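Local coordinates for uncharacterized protein (Parabacteroides merdae, PDB 4MXN), which is uncharacterised but, as a putative family 28 glycosyl hydrolase, probably cleaves glycosidic bonds in pectin-like polysaccharides, at residues G28-D32 / G33-N37; S40-R43 / A44-Y47; V130-Q133 / L134-H138. All blocks are in the same frame, centred on the assembly; numbering follows the deposited sequence. Where two conformers were deposited one is given.

Contact 1: residues G28-D32 / G33-N37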
loop_
_atom_site.group_PDB
_atom_site.type_symbol
_atom_site.label_atom_id
_atom_site.label_comp_id
_atom_site.label_asym_id
_atom_site.label_seq_id
_atom_site.Cartn_x
_atom_site.Cartn_y
_atom_site.Cartn_z
ATOM N N GLY A 28 -8.489 16.732 11.233
ATOM C CA GLY A 28 -8.553 17.663 10.107
ATOM C C GLY A 28 -8.331 17.008 8.759
ATOM O O GLY A 28 -7.931 17.673 7.799
ATOM N N ILE A 29 -8.533 15.672 8.688
ATOM C CA ILE A 29 -8.367 14.922 7.435
ATOM C C ILE A 29 -9.679 15.091 6.665
ATOM O O ILE A 29 -10.744 14.823 7.220
ATOM C CB ILE A 29 -7.973 13.445 7.690
ATOM C CG1 ILE A 29 -6.605 13.358 8.420
ATOM C CG2 ILE A 29 -7.955 12.618 6.375
ATOM C CD1 ILE A 29 -6.380 12.062 9.245
ATOM N N LYS A 30 -9.604 15.562 5.407
ATOM C CA LYS A 30 -10.815 15.877 4.632
ATOM C C LYS A 30 -11.045 14.933 3.494
ATOM O O LYS A 30 -10.115 14.618 2.738
ATOM C CB LYS A 30 -10.762 17.329 4.113
ATOM C CG LYS A 30 -10.680 18.317 5.285
ATOM C CD LYS A 30 -10.672 19.766 4.892
ATOM C CE LYS A 30 -10.422 20.671 6.087
ATOM N NZ LYS A 30 -11.467 20.555 7.149
ATOM N N SER A 31 -12.320 14.512 3.378
ATOM C CA SER A 31 -12.844 13.559 2.405
ATOM C C SER A 31 -13.422 14.215 1.145
ATOM O O SER A 31 -14.293 13.609 0.517
ATOM C CB SER A 31 -13.940 12.740 3.064
ATOM O OG SER A 31 -15.020 13.595 3.406
ATOM N N ASP A 32 -12.902 15.401 0.745
ATOM C CA ASP A 32 -13.402 16.154 -0.402
ATOM C C ASP A 32 -12.711 15.760 -1.739
ATOM O O ASP A 32 -13.051 16.305 -2.797
ATOM C CB ASP A 32 -13.215 17.661 -0.107
ATOM C CG ASP A 32 -11.788 18.092 0.256
ATOM O OD1 ASP A 32 -10.827 17.358 -0.093
ATOM O OD2 ASP A 32 -11.631 19.164 0.854
ATOM N N GLY A 33 -11.732 14.856 -1.654
ATOM C CA GLY A 33 -10.930 14.395 -2.787
ATOM C C GLY A 33 -9.948 15.401 -3.395
ATOM O O GLY A 33 -9.266 15.068 -4.360
ATOM N N VAL A 34 -9.863 16.632 -2.848
ATOM C CA VAL A 34 -8.983 17.703 -3.381
ATOM C C VAL A 34 -7.962 18.213 -2.328
ATOM O O VAL A 34 -6.893 18.691 -2.716
ATOM C CB VAL A 34 -9.768 18.897 -4.015
ATOM C CG1 VAL A 34 -10.539 18.471 -5.271
ATOM C CG2 VAL A 34 -10.692 19.587 -3.011
ATOM N N THR A 35 -8.305 18.170 -1.024
ATOM C CA THR A 35 -7.398 18.562 0.074
ATOM C C THR A 35 -6.317 17.495 0.239
ATOM O O THR A 35 -6.673 16.319 0.380
ATOM C CB THR A 35 -8.186 18.715 1.385
ATOM O OG1 THR A 35 -9.089 19.813 1.239
ATOM C CG2 THR A 35 -7.272 18.897 2.616
ATOM N N LEU A 36 -5.028 17.875 0.217
ATOM C CA LEU A 36 -3.923 16.925 0.392
ATOM C C LEU A 36 -3.759 16.658 1.893
ATOM O O LEU A 36 -3.424 17.561 2.646
ATOM C CB LEU A 36 -2.625 17.445 -0.248
ATOM C CG LEU A 36 -1.447 16.467 -0.227
ATOM C CD1 LEU A 36 -1.787 15.176 -0.993
ATOM C CD2 LEU A 36 -0.152 17.122 -0.725
ATOM N N ASN A 37 -4.027 15.431 2.315
ATOM C CA ASN A 37 -4.103 15.057 3.725
ATOM C C ASN A 37 -2.859 14.414 4.328
ATOM O O ASN A 37 -2.907 14.015 5.485
ATOM C CB ASN A 37 -5.248 14.056 3.888
ATOM C CG ASN A 37 -6.605 14.620 3.593
ATOM O OD1 ASN A 37 -7.056 15.551 4.249
ATOM N ND2 ASN A 37 -7.290 14.040 2.619
HETATM O O HOH W 1 -5.804 17.478 5.684
HETATM O O HOH W 2 -8.769 14.817 0.054
#
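Asn37 and Lys30 face each other across the loop and exchange a pair of hydrogen bonds in which a side-chain amide serves as partner for a backbone. Asn37 OD1 takes the N-H of Lys30 N at 2.8 Å, the donor standing above the amide carbonyl plane, and Asn37 ND2 donates a hydrogen bond to Lys30 O at 2.9 Å. With CG beside its own backbone N (chi1 -65°), the Asn37 amide is turned back toward the earlier residues. Replacing Asn37 by alanine removes the amide that pairs with Lys30 N and Lys30 O and would probably leave that end of the loop less firmly tied.

Asp32 centres the second polar cluster. Its OD1 closes an Asx turn by receiving Val34 N at 3.0 Å and takes Thr35 N at 2.8 Å as well, both from the same face of the carboxylate, while Thr35 OG1 donates to the syn lone pair of Asp32 OD2 at 2.7 Å. Three donors thus fix the rotation of one carboxylate. At the corner between Asp32 and Val34, Gly33 has a positive phi of 70°.

Water extends the network: water 1 donates to Asn37 OD1 at 2.7 Å and also to Gly28 O. Van der Waals contact is slighter: Ile29 CG2 lies 3.7 Å from the amide carbon Asn37 CG, and Thr35 CG2 brushes the aliphatic part of Lys30. Beyond the loop, Ile29 and Asn37 rest on Tyr63 of strand 61-69.

One amide and one carboxylate hold main-chain groups of a loop without regular pairing, consistent with a fixed, largely polar lead-in to helix 38-50.

Contact 2: residues S40-R43 / A44-Y47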
loop_
_atom_site.group_PDB
_atom_site.type_symbol
_atom_site.label_atom_id
_atom_site.label_comp_id
_atom_site.label_asym_id
_atom_site.label_seq_id
_atom_site.Cartn_x
_atom_site.Cartn_y
_atom_site.Cartn_z
ATOM N N SER A 40 -1.642 15.500 7.944
ATOM C CA SER A 40 -2.645 15.283 8.989
ATOM C C SER A 40 -2.850 13.785 9.237
ATOM O O SER A 40 -3.016 13.385 10.395
ATOM C CB SER A 40 -3.964 15.973 8.657
ATOM O OG SER A 40 -3.774 17.378 8.556
ATOM N N ILE A 41 -2.795 12.955 8.167
ATOM C CA ILE A 41 -2.894 11.491 8.332
ATOM C C ILE A 41 -1.674 11.014 9.129
ATOM O O ILE A 41 -1.825 10.236 10.067
ATOM C CB ILE A 41 -3.008 10.745 6.958
ATOM C CG1 ILE A 41 -4.327 11.076 6.228
ATOM C CG2 ILE A 41 -2.859 9.216 7.177
ATOM C CD1 ILE A 41 -4.366 10.685 4.723
ATOM N N GLN A 42 -0.457 11.494 8.743
ATOM C CA GLN A 42 0.776 11.108 9.425
ATOM C C GLN A 42 0.720 11.459 10.912
ATOM O O GLN A 42 1.124 10.647 11.747
ATOM C CB GLN A 42 2.020 11.761 8.781
ATOM C CG GLN A 42 3.335 11.161 9.298
ATOM C CD GLN A 42 3.383 9.684 8.991
ATOM O OE1 GLN A 42 3.294 9.278 7.828
ATOM N NE2 GLN A 42 3.420 8.843 10.030
ATOM N N ARG A 43 0.253 12.682 11.236
ATOM C CA ARG A 43 0.150 13.112 12.628
ATOM C C ARG A 43 -0.864 12.233 13.388
ATOM O O ARG A 43 -0.616 11.866 14.549
ATOM C CB ARG A 43 -0.199 14.604 12.724
ATOM C CG ARG A 43 -0.253 15.122 14.177
ATOM C CD ARG A 43 1.098 15.169 14.899
ATOM N NE ARG A 43 2.003 16.175 14.339
ATOM C CZ ARG A 43 2.510 17.209 15.008
ATOM N NH1 ARG A 43 2.205 17.398 16.288
ATOM N NH2 ARG A 43 3.327 18.060 14.403
ATOM N N ALA A 44 -1.977 11.858 12.728
ATOM C CA ALA A 44 -2.960 10.977 13.366
ATOM C C ALA A 44 -2.316 9.609 13.677
ATOM O O ALA A 44 -2.435 9.121 14.800
ATOM C CB ALA A 44 -4.177 10.807 12.469
ATOM N N VAL A 45 -1.559 9.044 12.694
ATOM C CA VAL A 45 -0.880 7.746 12.845
ATOM C C VAL A 45 0.110 7.835 14.011
ATOM O O VAL A 45 0.094 6.957 14.864
ATOM C CB VAL A 45 -0.207 7.273 11.523
ATOM C CG1 VAL A 45 0.773 6.119 11.773
ATOM C CG2 VAL A 45 -1.264 6.858 10.506
ATOM N N ASP A 46 0.946 8.916 14.048
ATOM C CA ASP A 46 1.964 9.156 15.079
ATOM C C ASP A 46 1.321 9.307 16.465
ATOM O O ASP A 46 1.811 8.717 17.436
ATOM C CB ASP A 46 2.807 10.401 14.741
ATOM C CG ASP A 46 3.671 10.286 13.495
ATOM O OD1 ASP A 46 3.790 9.167 12.951
ATOM O OD2 ASP A 46 4.200 11.325 13.042
ATOM N N TYR A 47 0.237 10.099 16.556
ATOM C CA TYR A 47 -0.489 10.310 17.810
ATOM C C TYR A 47 -1.046 8.981 18.339
ATOM O O TYR A 47 -0.845 8.662 19.513
ATOM C CB TYR A 47 -1.631 11.325 17.604
ATOM C CG TYR A 47 -2.488 11.549 18.834
ATOM C CD1 TYR A 47 -2.121 12.476 19.807
ATOM C CD2 TYR A 47 -3.681 10.853 19.013
ATOM C CE1 TYR A 47 -2.906 12.686 20.939
ATOM C CE2 TYR A 47 -4.474 11.056 20.139
ATOM C CZ TYR A 47 -4.078 11.964 21.106
ATOM O OH TYR A 47 -4.864 12.158 22.217
#
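Gln42 and Asp46, one helical turn apart, are brought together by their torsions. Gln42 has CG opposite its backbone N (chi1 -169°) and then bends at chi2 (60°), leaving NE2 as the amide atom directed toward the next turn; Asp46 has CG beside its backbone N (chi1 -66°), turning the carboxylate back to meet it. Gln42 NE2 donates to Asp46 OD1 at 3.0 Å. The oxygen lies in the amide plane of Gln42, whereas the nitrogen comes from above the carboxylate plane, so the two flat groups are skewed.

Both polar ends have a further partner: Gln42 OE1 accepts from Glu69 N, and Asp46 OD1 forms a salt bridge with Lys71 NZ. The side-chain bond thus belongs to a small network tying the helix to the end of strand 61-69 and the loop after it.

Regular main-chain bonds run beneath, among them Val45 N to Ile41 O at 2.9 Å and Tyr47 N to Arg43 O at 2.8 Å. On the buried side Ile41 CG2 and Val45 CG2 approach to 4.4 Å, a loose touch between methyls; both residues, with Ala44, lie against Leu56 of strand 54-58.

This is an i, i+4 polar pair on an amphipathic helix whose apolar side lies on parallel strands, consistent with a helix covering the N-terminal end of the right-handed parallel beta-helix found in family 28 hydrolases.

Contact 3: residues V130-Q133 / L134-H138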
loop_
_atom_site.group_PDB
_atom_site.type_symbol
_atom_site.label_atom_id
_atom_site.label_comp_id
_atom_site.label_asym_id
_atom_site.label_seq_id
_atom_site.Cartn_x
_atom_site.Cartn_y
_atom_site.Cartn_z
ATOM N N VAL A 130 6.505 11.742 -12.494
ATOM C CA VAL A 130 7.866 11.199 -12.367
ATOM C C VAL A 130 8.640 11.462 -13.678
ATOM O O VAL A 130 9.748 12.009 -13.621
ATOM C CB VAL A 130 7.895 9.688 -12.005
ATOM C CG1 VAL A 130 9.333 9.147 -11.981
ATOM C CG2 VAL A 130 7.166 9.393 -10.688
ATOM N N GLU A 131 8.034 11.064 -14.841
ATOM C CA GLU A 131 8.600 11.206 -16.194
ATOM C C GLU A 131 9.063 12.643 -16.449
ATOM O O GLU A 131 10.177 12.848 -16.918
ATOM C CB GLU A 131 7.562 10.810 -17.265
ATOM C CG GLU A 131 7.365 9.316 -17.489
ATOM C CD GLU A 131 6.036 8.911 -18.108
ATOM O OE1 GLU A 131 5.610 9.556 -19.092
ATOM O OE2 GLU A 131 5.421 7.938 -17.612
ATOM N N GLU A 132 8.197 13.630 -16.135
ATOM C CA GLU A 132 8.447 15.056 -16.331
ATOM C C GLU A 132 9.694 15.521 -15.570
ATOM O O GLU A 132 10.513 16.242 -16.141
ATOM C CB GLU A 132 7.231 15.886 -15.903
ATOM C CG GLU A 132 6.132 15.922 -16.951
ATOM C CD GLU A 132 4.760 16.318 -16.445
ATOM O OE1 GLU A 132 4.682 17.077 -15.451
ATOM O OE2 GLU A 132 3.757 15.881 -17.058
ATOM N N GLN A 133 9.847 15.099 -14.299
ATOM C CA GLN A 133 10.987 15.524 -13.493
ATOM C C GLN A 133 12.273 14.860 -13.979
ATOM O O GLN A 133 13.301 15.533 -14.001
ATOM C CB GLN A 133 10.733 15.313 -11.990
ATOM C CG GLN A 133 9.592 16.193 -11.462
ATOM C CD GLN A 133 9.836 17.653 -11.717
ATOM O OE1 GLN A 133 10.833 18.233 -11.262
ATOM N NE2 GLN A 133 8.969 18.255 -12.525
ATOM N N LEU A 134 12.203 13.583 -14.448
ATOM C CA LEU A 134 13.360 12.891 -15.047
ATOM C C LEU A 134 13.828 13.589 -16.329
ATOM O O LEU A 134 15.035 13.793 -16.504
ATOM C CB LEU A 134 13.039 11.416 -15.379
ATOM C CG LEU A 134 12.956 10.440 -14.230
ATOM C CD1 LEU A 134 12.362 9.106 -14.709
ATOM C CD2 LEU A 134 14.318 10.223 -13.575
ATOM N N GLN A 135 12.872 13.952 -17.220
ATOM C CA GLN A 135 13.168 14.597 -18.503
ATOM C C GLN A 135 13.825 15.980 -18.295
ATOM O O GLN A 135 14.700 16.343 -19.077
ATOM C CB GLN A 135 11.905 14.720 -19.369
ATOM C CG GLN A 135 11.481 13.412 -20.062
ATOM C CD GLN A 135 10.110 13.484 -20.712
ATOM O OE1 GLN A 135 9.215 14.232 -20.291
ATOM N NE2 GLN A 135 9.895 12.662 -21.728
ATOM N N LYS A 136 13.452 16.705 -17.214
ATOM C CA LYS A 136 14.011 18.016 -16.856
ATOM C C LYS A 136 15.364 17.870 -16.144
ATOM O O LYS A 136 16.082 18.853 -15.971
ATOM C CB LYS A 136 13.025 18.802 -15.976
ATOM C CG LYS A 136 11.934 19.463 -16.790
ATOM C CD LYS A 136 10.713 19.734 -15.961
ATOM C CE LYS A 136 9.554 20.237 -16.788
ATOM N NZ LYS A 136 8.860 19.131 -17.502
ATOM N N GLY A 137 15.687 16.652 -15.740
ATOM C CA GLY A 137 16.927 16.326 -15.043
ATOM C C GLY A 137 16.937 16.744 -13.590
ATOM O O GLY A 137 18.010 16.862 -12.996
ATOM N N HIS A 138 15.741 16.972 -13.001
ATOM C CA HIS A 138 15.585 17.368 -11.601
ATOM C C HIS A 138 15.784 16.167 -10.669
ATOM O O HIS A 138 16.087 16.338 -9.480
ATOM C CB HIS A 138 14.216 18.023 -11.363
ATOM C CG HIS A 138 14.049 19.339 -12.063
ATOM N ND1 HIS A 138 12.797 19.887 -12.263
ATOM C CD2 HIS A 138 14.980 20.175 -12.592
ATOM C CE1 HIS A 138 13.001 21.026 -12.910
ATOM N NE2 HIS A 138 14.295 21.233 -13.145
#
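His138 ND1 donates to Gln133 OE1 at 2.8 Å, a side-chain bond across the end of helix 123-136. The oxygen lies in the plane of the imidazole, at its edge, while the ring nitrogen is tilted from the carbonyl plane of the amide. Gln133 reaches it by bending at chi2 (-57°), which brings OE1 round toward the His138 ring; the same OE1 also accepts from Tyr91 OH, so two donors converge on it and hold the amide's rotation.

Behind this bond the backbone ends in a Schellman motif. His138 N returns to Gln133 O at 3.0 Å, and Gly137 N to Leu134 O, also at 3.0 Å, with Gly137 at a positive phi of 76°. Gln133 therefore holds His138 twice, once through its main-chain carbonyl and once through its side chain. One turn earlier the helix is regular, as in Gln135 N to Glu131 O at 2.9 Å.

Lys136 CB sits 3.7 Å above the His138 ring, over its centre. The rest of the Lys136 chain runs past the carbonyl of Glu132, bringing NZ to 4.0 Å from Glu132 CB, without the ammonium and carboxylate meeting. On another side of the helix Val130 and Leu134 lie side by side and point the same way, Val130 CG1 at 4.1 Å from Leu134 CD1, and both pack on Val143 of helix 143-146.

In the fold
Contacts 1 and 2 are neighbours and both partly buried: the loop 28-37 leads into helix 38-50, and Ile29 CD1 packs on Ile41 CA at 3.6 Å and on Ala44 CB as well. Both also meet strand 61-69, so loop and helix share a floor. Contact 3 stands apart at the surface, with nearest atoms about 14 Å from contact 1 and about 19 Å from contact 2, at the end of helix 123-136. Their chemistry differs accordingly: side chains bind main chain in the irregular loop, a polar pair complements apolar packing within helix 38-50, and termination of the outlying helix combines backbone capping with a glutamine-histidine bond.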